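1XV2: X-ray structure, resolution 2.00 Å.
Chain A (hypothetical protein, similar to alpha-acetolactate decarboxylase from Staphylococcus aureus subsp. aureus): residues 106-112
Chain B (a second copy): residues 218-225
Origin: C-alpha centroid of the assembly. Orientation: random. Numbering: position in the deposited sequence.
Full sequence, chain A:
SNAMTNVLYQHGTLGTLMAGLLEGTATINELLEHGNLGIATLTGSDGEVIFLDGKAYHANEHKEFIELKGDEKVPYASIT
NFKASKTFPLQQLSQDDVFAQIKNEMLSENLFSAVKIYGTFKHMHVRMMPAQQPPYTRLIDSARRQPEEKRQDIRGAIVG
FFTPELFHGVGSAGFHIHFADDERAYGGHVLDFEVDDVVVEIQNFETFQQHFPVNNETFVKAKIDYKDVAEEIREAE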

HETATM    1  N   MSE A 106      -9.350  18.327   4.526  1.00 25.38           N
HETATM    2  CA  MSE A 106      -9.413  16.912   4.166  1.00 25.27           C
HETATM    3  C   MSE A 106     -10.093  16.133   5.287  1.00 24.91           C
HETATM    4  O   MSE A 106     -10.114  16.580   6.436  1.00 23.63           O
HETATM    5  CB  MSE A 106      -8.010  16.346   3.929  1.00 24.89           C
HETATM    6  CG  MSE A 106      -7.094  16.396   5.137  1.00 24.39           C
HETATM    7 SE   MSE A 106      -5.435  15.437   4.847  1.00 24.16          SE
HETATM    8  CE  MSE A 106      -4.717  16.512   3.420  1.00 24.98           C
ATOM      9  N   LEU A 107     -10.647  14.971   4.951  1.00 24.19           N
ATOM     10  CA  LEU A 107     -11.333  14.134   5.930  1.00 23.12           C
ATOM     11  C   LEU A 107     -10.395  13.614   7.011  1.00 23.41           C
ATOM     12  O   LEU A 107     -10.757  13.557   8.186  1.00 22.53           O
ATOM     13  CB  LEU A 107     -12.006  12.944   5.240  1.00 23.86           C
ATOM     14  CG  LEU A 107     -12.553  11.863   6.181  1.00 23.52           C
ATOM     15  CD1 LEU A 107     -13.588  12.465   7.122  1.00 22.88           C
ATOM     16  CD2 LEU A 107     -13.166  10.735   5.359  1.00 24.83           C
ATOM     17  N   SER A 108      -9.186  13.233   6.610  1.00 22.59           N
ATOM     18  CA  SER A 108      -8.213  12.707   7.553  1.00 20.73           C
ATOM     19  C   SER A 108      -6.825  12.591   6.942  1.00 21.87           C
ATOM     20  O   SER A 108      -6.674  12.205   5.782  1.00 20.26           O
ATOM     21  CB  SER A 108      -8.653  11.330   8.043  1.00 19.90           C
ATOM     22  OG  SER A 108      -7.662  10.754   8.871  1.00 19.33           O
ATOM     23  N   GLU A 109      -5.810  12.926   7.733  1.00 21.10           N
ATOM     24  CA  GLU A 109      -4.440  12.830   7.263  1.00 22.15           C
ATOM     25  C   GLU A 109      -3.977  11.383   7.392  1.00 20.03           C
ATOM     26  O   GLU A 109      -2.814  11.073   7.155  1.00 21.76           O
ATOM     27  CB  GLU A 109      -3.521  13.756   8.064  1.00 22.95           C
ATOM     28  CG  GLU A 109      -3.577  13.562   9.565  1.00 27.52           C
ATOM     29  CD  GLU A 109      -2.447  14.281  10.283  1.00 30.51           C
ATOM     30  OE1 GLU A 109      -2.072  15.393   9.846  1.00 30.69           O
ATOM     31  OE2 GLU A 109      -1.945  13.739  11.292  1.00 31.82           O
ATOM     32  N   ASN A 110      -4.893  10.503   7.785  1.00 19.53           N
ATOM     33  CA  ASN A 110      -4.580   9.083   7.915  1.00 19.54           C
ATOM     34  C   ASN A 110      -5.095   8.359   6.664  1.00 19.27           C
ATOM     35  O   ASN A 110      -5.026   7.134   6.559  1.00 17.66           O
ATOM     36  CB  ASN A 110      -5.247   8.493   9.160  1.00 19.64           C
ATOM     37  CG  ASN A 110      -4.760   9.131  10.447  1.00 20.62           C
ATOM     38  OD1 ASN A 110      -3.555   9.215  10.700  1.00 19.33           O
ATOM     39  ND2 ASN A 110      -5.699   9.574  11.278  1.00 22.83           N
ATOM     40  N   LEU A 111      -5.612   9.142   5.721  1.00 18.91           N
ATOM     41  CA  LEU A 111      -6.148   8.622   4.469  1.00 18.56           C
ATOM     42  C   LEU A 111      -5.465   9.270   3.276  1.00 18.48           C
ATOM     43  O   LEU A 111      -4.828  10.318   3.398  1.00 16.88           O
ATOM     44  CB  LEU A 111      -7.642   8.929   4.360  1.00 18.57           C
ATOM     45  CG  LEU A 111      -8.621   8.251   5.315  1.00 19.87           C
ATOM     46  CD1 LEU A 111      -9.980   8.928   5.198  1.00 20.03           C
ATOM     47  CD2 LEU A 111      -8.721   6.772   4.986  1.00 17.74           C
ATOM     48  N   PHE A 112      -5.603   8.631   2.121  1.00 16.93           N
ATOM     49  CA  PHE A 112      -5.066   9.167   0.881  1.00 15.40           C
ATOM     50  C   PHE A 112      -6.120  10.179   0.443  1.00 15.08           C
ATOM     51  O   PHE A 112      -7.296  10.041   0.789  1.00 15.18           O
ATOM     52  CB  PHE A 112      -4.972   8.068  -0.180  1.00 14.11           C
ATOM     53  CG  PHE A 112      -3.730   7.230  -0.096  1.00 11.44           C
ATOM     54  CD1 PHE A 112      -2.565   7.631  -0.736  1.00 11.35           C
ATOM     55  CD2 PHE A 112      -3.738   6.019   0.588  1.00 11.26           C
ATOM     56  CE1 PHE A 112      -1.425   6.833  -0.704  1.00 11.21           C
ATOM     57  CE2 PHE A 112      -2.602   5.215   0.629  1.00 11.79           C
ATOM     58  CZ  PHE A 112      -1.446   5.624  -0.020  1.00 11.80           C
TER
ATOM     59  N   THR B 218     -12.740   7.433  15.276  1.00 32.32           N
ATOM     60  CA  THR B 218     -11.446   7.280  15.927  1.00 31.51           C
ATOM     61  C   THR B 218     -10.323   7.327  14.901  1.00 30.63           C
ATOM     62  O   THR B 218      -9.449   8.193  14.967  1.00 30.20           O
ATOM     63  CB  THR B 218     -11.355   5.953  16.688  1.00 31.58           C
ATOM     64  OG1 THR B 218     -12.420   5.883  17.641  1.00 33.55           O
ATOM     65  CG2 THR B 218     -10.018   5.848  17.411  1.00 30.56           C
ATOM     66  N   PHE B 219     -10.354   6.396  13.952  1.00 29.21           N
ATOM     67  CA  PHE B 219      -9.334   6.337  12.911  1.00 28.04           C
ATOM     68  C   PHE B 219      -9.210   7.672  12.185  1.00 26.13           C
ATOM     69  O   PHE B 219      -8.108   8.153  11.931  1.00 27.00           O
ATOM     70  CB  PHE B 219      -9.668   5.246  11.889  1.00 27.40           C
ATOM     71  CG  PHE B 219      -8.701   5.187  10.737  1.00 25.43           C
ATOM     72  CD1 PHE B 219      -7.423   4.671  10.911  1.00 26.02           C
ATOM     73  CD2 PHE B 219      -9.053   5.695   9.495  1.00 25.39           C
ATOM     74  CE1 PHE B 219      -6.503   4.663   9.861  1.00 26.16           C
ATOM     75  CE2 PHE B 219      -8.141   5.695   8.435  1.00 26.32           C
ATOM     76  CZ  PHE B 219      -6.864   5.178   8.622  1.00 25.87           C
ATOM     77  N   VAL B 220     -10.350   8.259  11.846  1.00 25.22           N
ATOM     78  CA  VAL B 220     -10.375   9.531  11.139  1.00 26.11           C
ATOM     79  C   VAL B 220      -9.682  10.668  11.888  1.00 27.97           C
ATOM     80  O   VAL B 220      -8.821  11.346  11.329  1.00 27.60           O
ATOM     81  CB  VAL B 220     -11.821   9.958  10.836  1.00 25.04           C
ATOM     82  CG1 VAL B 220     -11.837  11.343  10.203  1.00 25.67           C
ATOM     83  CG2 VAL B 220     -12.473   8.940   9.916  1.00 25.07           C
ATOM     84  N   LYS B 221     -10.054  10.868  13.152  1.00 28.96           N
ATOM     85  CA  LYS B 221      -9.488  11.943  13.965  1.00 30.12           C
ATOM     86  C   LYS B 221      -8.212  11.578  14.716  1.00 30.58           C
ATOM     87  O   LYS B 221      -7.549  12.445  15.280  1.00 31.94           O
ATOM     88  CB  LYS B 221     -10.528  12.435  14.974  1.00 30.80           C
ATOM     89  CG  LYS B 221     -11.800  12.982  14.351  1.00 34.37           C
ATOM     90  CD  LYS B 221     -12.758  13.483  15.426  1.00 37.94           C
ATOM     91  CE  LYS B 221     -14.037  14.031  14.820  1.00 38.98           C
ATOM     92  NZ  LYS B 221     -14.796  12.982  14.083  1.00 42.22           N
ATOM     93  N   ALA B 222      -7.861  10.301  14.722  1.00 30.71           N
ATOM     94  CA  ALA B 222      -6.671   9.860  15.434  1.00 31.91           C
ATOM     95  C   ALA B 222      -5.360  10.417  14.887  1.00 33.15           C
ATOM     96  O   ALA B 222      -5.212  10.638  13.683  1.00 32.98           O
ATOM     97  CB  ALA B 222      -6.613   8.339  15.442  1.00 33.14           C
ATOM     98  N   LYS B 223      -4.418  10.662  15.794  1.00 33.40           N
ATOM     99  CA  LYS B 223      -3.087  11.134  15.432  1.00 34.63           C
ATOM    100  C   LYS B 223      -2.222   9.921  15.731  1.00 34.95           C
ATOM    101  O   LYS B 223      -1.655   9.794  16.816  1.00 34.45           O
ATOM    102  CB  LYS B 223      -2.646  12.309  16.307  1.00 36.53           C
ATOM    103  CG  LYS B 223      -1.235  12.786  15.983  1.00 38.41           C
ATOM    104  CD  LYS B 223      -0.764  13.881  16.921  1.00 40.89           C
ATOM    105  CE  LYS B 223       0.679  14.272  16.622  1.00 42.44           C
ATOM    106  NZ  LYS B 223       1.184  15.323  17.551  1.00 43.76           N
ATOM    107  N   ILE B 224      -2.148   9.021  14.759  1.00 35.08           N
ATOM    108  CA  ILE B 224      -1.410   7.774  14.891  1.00 33.99           C
ATOM    109  C   ILE B 224       0.100   7.920  15.019  1.00 34.29           C
ATOM    110  O   ILE B 224       0.743   8.581  14.203  1.00 34.58           O
ATOM    111  CB  ILE B 224      -1.716   6.862  13.694  1.00 33.06           C
ATOM    112  CG1 ILE B 224      -3.216   6.910  13.389  1.00 32.54           C
ATOM    113  CG2 ILE B 224      -1.273   5.444  13.999  1.00 31.56           C
ATOM    114  CD1 ILE B 224      -3.626   6.138  12.156  1.00 34.15           C
ATOM    115  N   ASP B 225       0.664   7.297  16.050  1.00 34.74           N
ATOM    116  CA  ASP B 225       2.105   7.337  16.271  1.00 35.16           C
ATOM    117  C   ASP B 225       2.702   6.011  15.825  1.00 35.18           C
ATOM    118  O   ASP B 225       2.329   4.951  16.328  1.00 34.89           O
ATOM    119  CB  ASP B 225       2.430   7.571  17.748  1.00 37.64           C
ATOM    120  CG  ASP B 225       3.921   7.484  18.034  1.00 38.89           C
ATOM    121  OD1 ASP B 225       4.702   8.196  17.369  1.00 40.25           O
ATOM    122  OD2 ASP B 225       4.316   6.701  18.924  1.00 40.43           O
TER
HETATM  123  O   HOH W   1      -8.787  14.079  11.028  1.00 37.63           O

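The contact joins a tight turn in chain A to the end of a helix in chain B. Its main polar contacts are made by side-chain donors from chain A that meet backbone carbonyls of chain B. The helix ends at Lys B221, and carbonyls near a helix end often lack partners within the helix.

Asn A110 is the central residue. Asn A110 ND2 donates to Ala B222 O at 2.7 Å, with a nearly straight N-H...O angle of 172°. Asn A110 ND2 also lies 2.9 Å from Phe B219 O, but the angle there is 127° and the bond is weak. An amide nitrogen carries two hydrogens, so it suits a place between several carbonyls. The CA-to-CB bond of Asn A110 points toward chain B, and chi1 is m.

Ser A108 supplies the second strong bond. Ser A108 OG donates to Val B220 O at 2.8 Å. The hydroxyl also accepts: Asn A110 N donates to Ser A108 OG at 3.0 Å. A serine can do both at once, so this residue ties the turn together while it binds the helix end. Its chi1 is t, and its CA-to-CB bond points toward chain B. The CA atoms of Ser A108 and Val B220 are 5.3 Å apart, the closest pair of CA atoms across the two stretches.

The turn itself is type I, from Ser A108 to Leu A111. It is closed by Leu A111 N donating to Ser A108 O at 3.2 Å. This fold places the side chains of Ser A108 and Asn A110 together against chain B.

One water adds a bridge. The oxygen of water 1 donates to Val B220 O at 2.7 Å and, weakly, to Leu A107 O at 3.5 Å. Val B220 O thus accepts from both the water and Ser A108 OG.

Apolar packing adds to these bonds. Leu A107 CD1 lies 3.7 Å from Val B220 CG1. The buried Phe B219 ring receives Leu A111 CD2 at its edge, 3.7 Å from Phe B219 CE2. Both leucines have sideways CA-to-CB bonds, but their ends come nearer to chain B. Leucine, valine and phenylalanine side chains fill such space without needing hydrogen-bond partners. The chain A stretch covers 74 Å² of Val B220, the most of any residue in the chain B stretch. Asn A110 CB makes an off-centre CH-pi contact, 4.2 Å from the centroid of the Phe B219 ring.

In all, 373 Å² is buried between the stretches. Asn A110 contributes 99 Å², the largest share. The CA-to-CB bond of Lys B221 points away, and the chain A stretch covers none of this exposed residue.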